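Local atomic coordinates of GDSL-like Lipase (Parabacteroides distasonis, PDB entry 3P94), a protein that probably hydrolyses ester bonds, perhaps of lysophospholipids, as a serine hydrolase of the GDSL-like (SGNH) lipase family. Residues A7-Y12 with M62-R67; N24-G29 with N48-G53; K76-L81 with I115-C120. One frame throughout, in Å; residues are numbered along the deposited sequence.

How the contacts relate
The contacts step inward from the surface to the middle of a flavodoxin-like fold, a parallel sheet covered by helices. Contact 1 lays the N-terminal loop on helix 59-71, with its centre about 13 Å from that of contact 2 and about 16 Å from that of contact 3. Contacts 2 and 3 pair strands of the same sheet, their centres about 9 Å apart, and strands 23-29 and 75-81 are neighbours there. Along the chain both segments of contact 2 fall between those of contact 1, and contact 3 opens afterwards. Strand 23-29 runs into the GDSL-type motif, which in this family carries the probable nucleophilic serine, so contact 2 lies in the part of the sheet that leads to the probable active site.

Contact 1 (A7-Y12 with M62-R67); sequences AQFGRY and MLVRFR
Arg65 reaches from helix 59-71 across the backbone of Ala7 and Gln8 and ends beside Tyr12. Its CG is anti to the backbone N (chi1 -171°), and both CB and CG run past Ala7 O at a loose 4.0 Å. The closest approach of the side chain comes one atom further out, where Arg65 CD lies 3.4 Å from Ala7 O. The bend at chi3 (60°) then turns NE off the line of the aliphatic chain. Ala7 O lies near the guanidinium plane, at its edge, but the polar partner of NE is Gln57 OE1, and Gln57 NE2 in turn donates to Ala7 O, so one amide serves both sides of the contact. At the tip, NH1 passes 4.2 Å from Tyr12 CD2, with the ring and guanidinium planes 38° apart. The same NH1 forms a salt bridge with Asp69 and donates to Arg52 O, which is likely to limit rotation of the group. The helix that carries this arginine is the crossover of a beta-alpha-beta unit in a flavodoxin-like fold, linking strands 49-53 and 75-81 past the intervening strand 23-29. The N-terminal loop lies along a flank of this helix, whose Met62 and Phe66 point away from the loop. On the preceding residue, Val64 CG1 is shared by two apolar neighbours: Ala7 CB and Phe9 CZ each stand 3.7 Å away. The Phe9 side chain crosses that of Val64 at about a right angle, and its tip also meets the helix backbone, with CZ 3.5 Å from Val64 O and CE1 4.0 Å from Arg65 CA.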
loop_
_atom_site.group_PDB
_atom_site.type_symbol
_atom_site.label_atom_id
_atom_site.label_comp_id
_atom_site.label_asym_id
_atom_site.label_seq_id
_atom_site.Cartn_x
_atom_site.Cartn_y
_atom_site.Cartn_z
ATOM N N ALA A 7 -15.493 0.730 -5.902
ATOM C CA ALA A 7 -14.214 0.035 -5.737
ATOM C C ALA A 7 -13.217 0.369 -6.862
ATOM O O ALA A 7 -12.056 -0.027 -6.790
ATOM C CB ALA A 7 -14.468 -1.459 -5.702
ATOM N N GLN A 8 -13.682 1.115 -7.878
ATOM C CA GLN A 8 -12.908 1.553 -9.062
ATOM C C GLN A 8 -12.314 0.337 -9.811
ATOM O O GLN A 8 -11.122 0.294 -10.112
ATOM C CB GLN A 8 -11.829 2.578 -8.685
ATOM C CG GLN A 8 -12.449 3.897 -8.268
ATOM C CD GLN A 8 -11.468 4.799 -7.575
ATOM O OE1 GLN A 8 -11.211 4.690 -6.365
ATOM N NE2 GLN A 8 -10.971 5.773 -8.310
ATOM N N PHE A 9 -13.182 -0.644 -10.121
ATOM C CA PHE A 9 -12.818 -1.840 -10.901
ATOM C C PHE A 9 -12.453 -1.435 -12.343
ATOM O O PHE A 9 -11.647 -2.104 -12.992
ATOM C CB PHE A 9 -13.996 -2.832 -10.935
ATOM C CG PHE A 9 -14.219 -3.683 -9.706
ATOM C CD1 PHE A 9 -13.409 -4.776 -9.448
ATOM C CD2 PHE A 9 -15.303 -3.453 -8.864
ATOM C CE1 PHE A 9 -13.664 -5.614 -8.357
ATOM C CE2 PHE A 9 -15.551 -4.285 -7.762
ATOM C CZ PHE A 9 -14.727 -5.355 -7.514
ATOM N N GLY A 10 -13.061 -0.341 -12.807
ATOM C CA GLY A 10 -12.855 0.229 -14.135
ATOM C C GLY A 10 -11.481 0.824 -14.377
ATOM O O GLY A 10 -11.072 0.954 -15.528
ATOM N N ARG A 11 -10.744 1.181 -13.308
ATOM C CA ARG A 11 -9.409 1.768 -13.453
ATOM C C ARG A 11 -8.421 0.802 -14.143
ATOM O O ARG A 11 -7.719 1.221 -15.075
ATOM C CB ARG A 11 -8.856 2.229 -12.094
ATOM C CG ARG A 11 -7.368 2.676 -12.098
ATOM C CD ARG A 11 -7.105 4.041 -12.741
ATOM N NE ARG A 11 -5.670 4.310 -12.831
ATOM C CZ ARG A 11 -4.949 4.866 -11.862
ATOM N NH1 ARG A 11 -5.529 5.257 -10.734
ATOM N NH2 ARG A 11 -3.647 5.056 -12.023
ATOM N N TYR A 12 -8.372 -0.471 -13.711
ATOM C CA TYR A 12 -7.418 -1.420 -14.301
ATOM C C TYR A 12 -8.047 -2.618 -15.019
ATOM O O TYR A 12 -7.303 -3.506 -15.448
ATOM C CB TYR A 12 -6.481 -1.944 -13.218
ATOM C CG TYR A 12 -5.553 -0.884 -12.661
ATOM C CD1 TYR A 12 -4.546 -0.329 -13.447
ATOM C CD2 TYR A 12 -5.629 -0.499 -11.327
ATOM C CE1 TYR A 12 -3.663 0.612 -12.931
ATOM C CE2 TYR A 12 -4.739 0.429 -10.794
ATOM C CZ TYR A 12 -3.770 0.994 -11.604
ATOM O OH TYR A 12 -2.894 1.903 -11.089
HETATM N N MSE A 62 -9.890 -1.622 -1.472
HETATM C CA MSE A 62 -8.815 -2.530 -1.808
HETATM C C MSE A 62 -9.197 -3.987 -1.571
HETATM O O MSE A 62 -8.915 -4.827 -2.438
HETATM C CB MSE A 62 -7.566 -2.146 -1.023
HETATM C CG MSE A 62 -6.885 -0.941 -1.596
HETATM SE SE MSE A 62 -5.243 -0.691 -0.633
HETATM C CE MSE A 62 -5.459 1.259 -0.348
ATOM N N LEU A 63 -9.861 -4.293 -0.441
ATOM C CA LEU A 63 -10.311 -5.662 -0.148
ATOM C C LEU A 63 -11.314 -6.134 -1.231
ATOM O O LEU A 63 -11.248 -7.285 -1.670
ATOM C CB LEU A 63 -10.941 -5.748 1.264
ATOM C CG LEU A 63 -11.572 -7.097 1.671
ATOM C CD1 LEU A 63 -10.552 -8.252 1.597
ATOM C CD2 LEU A 63 -12.172 -7.026 3.061
ATOM N N VAL A 64 -12.200 -5.238 -1.686
ATOM C CA VAL A 64 -13.196 -5.549 -2.720
ATOM C C VAL A 64 -12.512 -5.670 -4.121
ATOM O O VAL A 64 -12.824 -6.588 -4.876
ATOM C CB VAL A 64 -14.353 -4.516 -2.702
ATOM C CG1 VAL A 64 -15.242 -4.629 -3.944
ATOM C CG2 VAL A 64 -15.190 -4.688 -1.437
ATOM N N ARG A 65 -11.564 -4.786 -4.430
ATOM C CA ARG A 65 -10.808 -4.761 -5.695
ATOM C C ARG A 65 -9.749 -5.891 -5.785
ATOM O O ARG A 65 -9.281 -6.215 -6.881
ATOM C CB ARG A 65 -10.110 -3.389 -5.790
ATOM C CG ARG A 65 -9.457 -3.104 -7.109
ATOM C CD ARG A 65 -9.151 -1.647 -7.283
ATOM N NE ARG A 65 -8.241 -1.065 -6.279
ATOM C CZ ARG A 65 -6.914 -1.039 -6.375
ATOM N NH1 ARG A 65 -6.298 -1.685 -7.356
ATOM N NH2 ARG A 65 -6.193 -0.380 -5.482
ATOM N N PHE A 66 -9.360 -6.466 -4.626
ATOM C CA PHE A 66 -8.316 -7.480 -4.462
ATOM C C PHE A 66 -8.427 -8.660 -5.420
ATOM O O PHE A 66 -7.408 -9.110 -5.937
ATOM C CB PHE A 66 -8.294 -8.007 -3.012
ATOM C CG PHE A 66 -6.950 -8.523 -2.560
ATOM C CD1 PHE A 66 -5.923 -7.641 -2.224
ATOM C CD2 PHE A 66 -6.717 -9.886 -2.444
ATOM C CE1 PHE A 66 -4.678 -8.115 -1.807
ATOM C CE2 PHE A 66 -5.471 -10.359 -2.020
ATOM C CZ PHE A 66 -4.463 -9.470 -1.702
ATOM N N ARG A 67 -9.644 -9.180 -5.641
ATOM C CA ARG A 67 -9.845 -10.333 -6.523
ATOM C C ARG A 67 -9.434 -10.015 -7.995
ATOM O O ARG A 67 -8.712 -10.803 -8.593
ATOM C CB ARG A 67 -11.294 -10.829 -6.433
ATOM C CG ARG A 67 -11.622 -12.011 -7.343
ATOM C CD ARG A 67 -12.780 -12.846 -6.802
ATOM N NE ARG A 67 -12.520 -13.305 -5.438
ATOM C CZ ARG A 67 -11.767 -14.356 -5.122
ATOM N NH1 ARG A 67 -11.243 -15.116 -6.074
ATOM N NH2 ARG A 67 -11.544 -14.660 -3.847
#

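Contact 2 (N24-G29 with N48-G53); sequences NVVFMG and NFVDRG
Asn48 O receives a hydrogen bond from Asn24 ND2, 3.1 Å away, and a weak one from a water that also accepts from Asn24 N. The amide N-H points fairly straight at the oxygen (157°), which lies in the plane of the Asn24 amide, while ND2 stands above the carbonyl plane. Asn48 closes the preceding helix with a Schellman motif, and from there strand 49-53 runs parallel to 23-29. Val50 N binds Val25 O, Phe27 N binds Val50 O and Arg52 N binds Phe27 O, the ladder of an edge strand in the flavodoxin-like sheet. On the face of Phe27 and Phe49, the Phe27 ring sends CE1 over one face of the Phe49 ring, 3.4 Å from CD2, with the planes 33° apart. Val25 CB lies 3.8 Å from Phe49 CD1, and Ile199 of helix 185-202 touches all three side chains. An alanine in place of Phe49 would probably open a gap beside Val25 and Phe27 and leave the Phe27 ring freer to turn. Asp51 OD1, on this face, accepts from Gly53 N in an Asx turn. On the other face, Val26 CG2 meets Val50 CB at 3.8 Å, and Val50 CG1 sits over the centre of the Arg52 guanidinium. The Arg52 chain bends at chi2 (-65°), setting the course of CD, and NH1 donates to Asp51 O over 2.8 Å, probably limiting rotation of the group; NE bonds Asn16. One side is thus dominated by aromatic rings; on the other an arginine covers a valine, its NH1 and NE bonded to oxygens, which would probably ease burial of its charge.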
loop_
_atom_site.group_PDB
_atom_site.type_symbol
_atom_site.label_atom_id
_atom_site.label_comp_id
_atom_site.label_asym_id
_atom_site.label_seq_id
_atom_site.Cartn_x
_atom_site.Cartn_y
_atom_site.Cartn_z
ATOM N N ASN A 24 4.511 -11.700 -11.702
ATOM C CA ASN A 24 5.603 -11.719 -10.741
ATOM C C ASN A 24 5.164 -11.120 -9.392
ATOM O O ASN A 24 4.823 -11.868 -8.471
ATOM C CB ASN A 24 6.822 -11.001 -11.328
ATOM C CG ASN A 24 8.025 -10.925 -10.426
ATOM O OD1 ASN A 24 8.327 -11.832 -9.663
ATOM N ND2 ASN A 24 8.748 -9.833 -10.505
ATOM N N VAL A 25 5.168 -9.780 -9.273
ATOM C CA VAL A 25 4.797 -9.077 -8.047
ATOM C C VAL A 25 3.821 -7.968 -8.389
ATOM O O VAL A 25 4.081 -7.167 -9.292
ATOM C CB VAL A 25 6.030 -8.494 -7.279
ATOM C CG1 VAL A 25 5.597 -7.753 -6.017
ATOM C CG2 VAL A 25 7.066 -9.568 -6.938
ATOM N N VAL A 26 2.723 -7.899 -7.646
ATOM C CA VAL A 26 1.720 -6.872 -7.800
ATOM C C VAL A 26 1.862 -5.893 -6.625
ATOM O O VAL A 26 1.993 -6.327 -5.485
ATOM C CB VAL A 26 0.302 -7.500 -7.888
ATOM C CG1 VAL A 26 -0.801 -6.445 -7.706
ATOM C CG2 VAL A 26 0.125 -8.252 -9.209
ATOM N N PHE A 27 1.877 -4.590 -6.913
ATOM C CA PHE A 27 1.912 -3.544 -5.887
ATOM C C PHE A 27 0.486 -3.038 -5.702
ATOM O O PHE A 27 -0.072 -2.398 -6.604
ATOM C CB PHE A 27 2.876 -2.395 -6.264
ATOM C CG PHE A 27 4.337 -2.638 -5.933
ATOM C CD1 PHE A 27 5.026 -3.702 -6.498
ATOM C CD2 PHE A 27 5.031 -1.773 -5.093
ATOM C CE1 PHE A 27 6.365 -3.931 -6.179
ATOM C CE2 PHE A 27 6.376 -1.980 -4.802
ATOM C CZ PHE A 27 7.039 -3.052 -5.355
HETATM N N MSE A 28 -0.111 -3.377 -4.556
HETATM C CA MSE A 28 -1.471 -2.978 -4.179
HETATM C C MSE A 28 -1.349 -1.757 -3.262
HETATM O O MSE A 28 -0.568 -1.767 -2.296
HETATM C CB MSE A 28 -2.178 -4.195 -3.505
HETATM C CG MSE A 28 -3.550 -3.919 -2.913
HETATM SE SE MSE A 28 -4.789 -3.030 -4.164
HETATM C CE MSE A 28 -4.660 -4.116 -5.636
ATOM N N GLY A 29 -2.077 -0.695 -3.592
ATOM C CA GLY A 29 -2.018 0.503 -2.780
ATOM C C GLY A 29 -2.939 1.644 -3.145
ATOM O O GLY A 29 -3.865 1.521 -3.957
ATOM N N ASN A 48 9.706 -5.876 -13.550
ATOM C CA ASN A 48 8.585 -6.743 -13.908
ATOM C C ASN A 48 7.574 -6.768 -12.746
ATOM O O ASN A 48 7.151 -7.824 -12.291
ATOM C CB ASN A 48 9.043 -8.163 -14.334
ATOM C CG ASN A 48 7.945 -9.043 -14.907
ATOM O OD1 ASN A 48 6.953 -8.568 -15.485
ATOM N ND2 ASN A 48 8.095 -10.355 -14.736
ATOM N N PHE A 49 7.221 -5.578 -12.246
ATOM C CA PHE A 49 6.212 -5.400 -11.203
ATOM C C PHE A 49 4.934 -4.869 -11.841
ATOM O O PHE A 49 5.002 -4.145 -12.840
ATOM C CB PHE A 49 6.697 -4.441 -10.090
ATOM C CG PHE A 49 7.927 -4.835 -9.299
ATOM C CD1 PHE A 49 8.300 -6.171 -9.172
ATOM C CD2 PHE A 49 8.678 -3.875 -8.629
ATOM C CE1 PHE A 49 9.421 -6.533 -8.418
ATOM C CE2 PHE A 49 9.794 -4.239 -7.864
ATOM C CZ PHE A 49 10.161 -5.565 -7.771
ATOM N N VAL A 50 3.780 -5.222 -11.268
ATOM C CA VAL A 50 2.481 -4.768 -11.762
ATOM C C VAL A 50 1.983 -3.694 -10.795
ATOM O O VAL A 50 1.807 -3.976 -9.614
ATOM C CB VAL A 50 1.471 -5.936 -11.938
ATOM C CG1 VAL A 50 0.100 -5.422 -12.358
ATOM C CG2 VAL A 50 1.979 -6.956 -12.942
ATOM N N ASP A 51 1.778 -2.471 -11.294
ATOM C CA ASP A 51 1.332 -1.334 -10.485
ATOM C C ASP A 51 -0.200 -1.304 -10.440
ATOM O O ASP A 51 -0.853 -1.137 -11.468
ATOM C CB ASP A 51 1.926 -0.027 -11.070
ATOM C CG ASP A 51 1.372 1.291 -10.545
ATOM O OD1 ASP A 51 0.758 1.292 -9.433
ATOM O OD2 ASP A 51 1.586 2.333 -11.219
ATOM N N ARG A 52 -0.765 -1.487 -9.247
ATOM C CA ARG A 52 -2.213 -1.476 -9.067
ATOM C C ARG A 52 -2.627 -0.495 -7.952
ATOM O O ARG A 52 -3.629 -0.709 -7.266
ATOM C CB ARG A 52 -2.753 -2.907 -8.826
ATOM C CG ARG A 52 -2.720 -3.822 -10.078
ATOM C CD ARG A 52 -3.652 -3.298 -11.176
ATOM N NE ARG A 52 -3.628 -4.070 -12.419
ATOM C CZ ARG A 52 -2.872 -3.777 -13.472
ATOM N NH1 ARG A 52 -2.036 -2.750 -13.435
ATOM N NH2 ARG A 52 -2.936 -4.518 -14.567
ATOM N N GLY A 53 -1.887 0.611 -7.833
ATOM C CA GLY A 53 -2.209 1.669 -6.879
ATOM C C GLY A 53 -3.329 2.552 -7.398
ATOM O O GLY A 53 -3.387 2.814 -8.600
HETATM O O HOH W 1 4.377 -9.379 -13.393
#

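Contact 3 (K76-L81 with I115-C120); sequences KAVVIL and IKVIFC
Val79 and Cys120 pack tightly: with SG anti to the carbonyl carbon (chi1 -59°), the sulfur of Cys120 meets Val79 CG1 at 3.5 Å, and Cys120 CB also lies 3.8 Å from Leu81 CD1. Beyond the valine, Ile118 fills the same face: its CB approaches Val79 CG2 and its CD1 stands 4.1 Å from Ala77 CB. On the opposite face, Ile80 CD1 touches Val117 CG1, at 3.9 Å, and also Phe119 CE1, and the Ile80 and Phe119 side chains lie side by side. Strands 77-81 and 116-120 run parallel, joined by five backbone hydrogen bonds from Lys116 N to Lys76 O through Cys120 N to Ile80 O. Helix 96-112 links them as a beta-alpha-beta crossover of the flavodoxin-like fold and covers the face of Ile80, Val117 and Phe119, whereas helix 185-202 lies against Val79 and Ile118. The solvent side is at the start of the pair, where the strands stay close but the two lysines are exposed. Lys116 CB lies 3.6 Å from Lys76 O and 4.0 Å from Ala77 CB, and the two lysine tips lead off to the end of the chain, Lys76 NZ to Lys204 O and Lys116 NZ to Thr202 O.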
loop_
_atom_site.group_PDB
_atom_site.type_symbol
_atom_site.label_atom_id
_atom_site.label_comp_id
_atom_site.label_asym_id
_atom_site.label_seq_id
_atom_site.Cartn_x
_atom_site.Cartn_y
_atom_site.Cartn_z
ATOM N N LYS A 76 3.329 -14.142 -7.822
ATOM C CA LYS A 76 4.125 -14.872 -6.833
ATOM C C LYS A 76 3.933 -14.196 -5.476
ATOM O O LYS A 76 3.812 -14.868 -4.448
ATOM C CB LYS A 76 5.614 -14.872 -7.221
ATOM C CG LYS A 76 5.948 -15.694 -8.464
ATOM C CD LYS A 76 7.442 -15.665 -8.744
ATOM C CE LYS A 76 7.801 -16.560 -9.898
ATOM N NZ LYS A 76 9.257 -16.806 -9.956
ATOM N N ALA A 77 3.867 -12.852 -5.488
ATOM C CA ALA A 77 3.690 -12.050 -4.276
ATOM C C ALA A 77 2.885 -10.784 -4.523
ATOM O O ALA A 77 2.751 -10.339 -5.658
ATOM C CB ALA A 77 5.051 -11.685 -3.696
ATOM N N VAL A 78 2.350 -10.208 -3.447
ATOM C CA VAL A 78 1.642 -8.932 -3.469
ATOM C C VAL A 78 2.298 -8.035 -2.398
ATOM O O VAL A 78 2.550 -8.479 -1.271
ATOM C CB VAL A 78 0.091 -9.041 -3.315
ATOM C CG1 VAL A 78 -0.319 -9.738 -2.002
ATOM C CG2 VAL A 78 -0.587 -7.669 -3.464
ATOM N N VAL A 79 2.609 -6.794 -2.781
ATOM C CA VAL A 79 3.196 -5.792 -1.898
ATOM C C VAL A 79 2.044 -4.888 -1.515
ATOM O O VAL A 79 1.446 -4.266 -2.399
ATOM C CB VAL A 79 4.385 -5.051 -2.571
ATOM C CG1 VAL A 79 4.852 -3.865 -1.732
ATOM C CG2 VAL A 79 5.544 -6.004 -2.811
ATOM N N ILE A 80 1.677 -4.870 -0.213
ATOM C CA ILE A 80 0.542 -4.064 0.220
ATOM C C ILE A 80 1.004 -2.862 1.052
ATOM O O ILE A 80 1.636 -3.032 2.087
ATOM C CB ILE A 80 -0.519 -4.914 1.004
ATOM C CG1 ILE A 80 -1.028 -6.115 0.164
ATOM C CG2 ILE A 80 -1.695 -4.026 1.501
ATOM C CD1 ILE A 80 -1.804 -7.209 0.972
ATOM N N LEU A 81 0.637 -1.660 0.604
ATOM C CA LEU A 81 0.867 -0.416 1.317
ATOM C C LEU A 81 -0.479 0.293 1.369
ATOM O O LEU A 81 -0.923 0.850 0.373
ATOM C CB LEU A 81 1.976 0.443 0.681
ATOM C CG LEU A 81 2.188 1.853 1.301
ATOM C CD1 LEU A 81 2.578 1.770 2.778
ATOM C CD2 LEU A 81 3.248 2.608 0.531
ATOM N N ILE A 115 -0.507 -16.824 -2.836
ATOM C CA ILE A 115 0.223 -15.582 -3.100
ATOM C C ILE A 115 0.930 -15.174 -1.806
ATOM O O ILE A 115 0.283 -15.114 -0.760
ATOM C CB ILE A 115 -0.726 -14.463 -3.638
ATOM C CG1 ILE A 115 -1.458 -14.906 -4.929
ATOM C CG2 ILE A 115 0.032 -13.164 -3.871
ATOM C CD1 ILE A 115 -2.782 -14.151 -5.247
ATOM N N LYS A 116 2.249 -14.895 -1.877
ATOM C CA LYS A 116 3.032 -14.448 -0.718
ATOM C C LYS A 116 2.701 -12.985 -0.415
ATOM O O LYS A 116 2.694 -12.165 -1.333
ATOM C CB LYS A 116 4.545 -14.611 -0.966
ATOM C CG LYS A 116 5.007 -16.056 -1.007
ATOM C CD LYS A 116 6.519 -16.140 -1.096
ATOM C CE LYS A 116 6.983 -17.571 -1.192
ATOM N NZ LYS A 116 8.101 -17.703 -2.158
ATOM N N VAL A 117 2.420 -12.657 0.852
ATOM C CA VAL A 117 2.102 -11.270 1.217
ATOM C C VAL A 117 3.333 -10.565 1.780
ATOM O O VAL A 117 3.950 -11.032 2.742
ATOM C CB VAL A 117 0.915 -11.157 2.206
ATOM C CG1 VAL A 117 0.679 -9.704 2.628
ATOM C CG2 VAL A 117 -0.353 -11.740 1.596
ATOM N N ILE A 118 3.626 -9.392 1.212
ATOM C CA ILE A 118 4.668 -8.500 1.685
ATOM C C ILE A 118 3.946 -7.255 2.202
ATOM O O ILE A 118 3.388 -6.495 1.416
ATOM C CB ILE A 118 5.730 -8.196 0.595
ATOM C CG1 ILE A 118 6.528 -9.476 0.235
ATOM C CG2 ILE A 118 6.661 -7.076 1.057
ATOM C CD1 ILE A 118 7.264 -9.423 -1.105
ATOM N N PHE A 119 3.899 -7.090 3.528
ATOM C CA PHE A 119 3.244 -5.942 4.141
ATOM C C PHE A 119 4.218 -4.792 4.303
ATOM O O PHE A 119 5.363 -5.007 4.707
ATOM C CB PHE A 119 2.654 -6.312 5.519
ATOM C CG PHE A 119 1.231 -6.818 5.497
ATOM C CD1 PHE A 119 0.201 -6.025 5.007
ATOM C CD2 PHE A 119 0.911 -8.064 6.026
ATOM C CE1 PHE A 119 -1.118 -6.498 4.985
ATOM C CE2 PHE A 119 -0.412 -8.528 6.015
ATOM C CZ PHE A 119 -1.414 -7.743 5.493
ATOM N N CYS A 120 3.753 -3.564 4.007
ATOM C CA CYS A 120 4.547 -2.348 4.163
ATOM C C CYS A 120 4.019 -1.524 5.307
ATOM O O CYS A 120 2.808 -1.353 5.441
ATOM C CB CYS A 120 4.547 -1.523 2.878
ATOM S SG CYS A 120 5.207 -2.393 1.437
#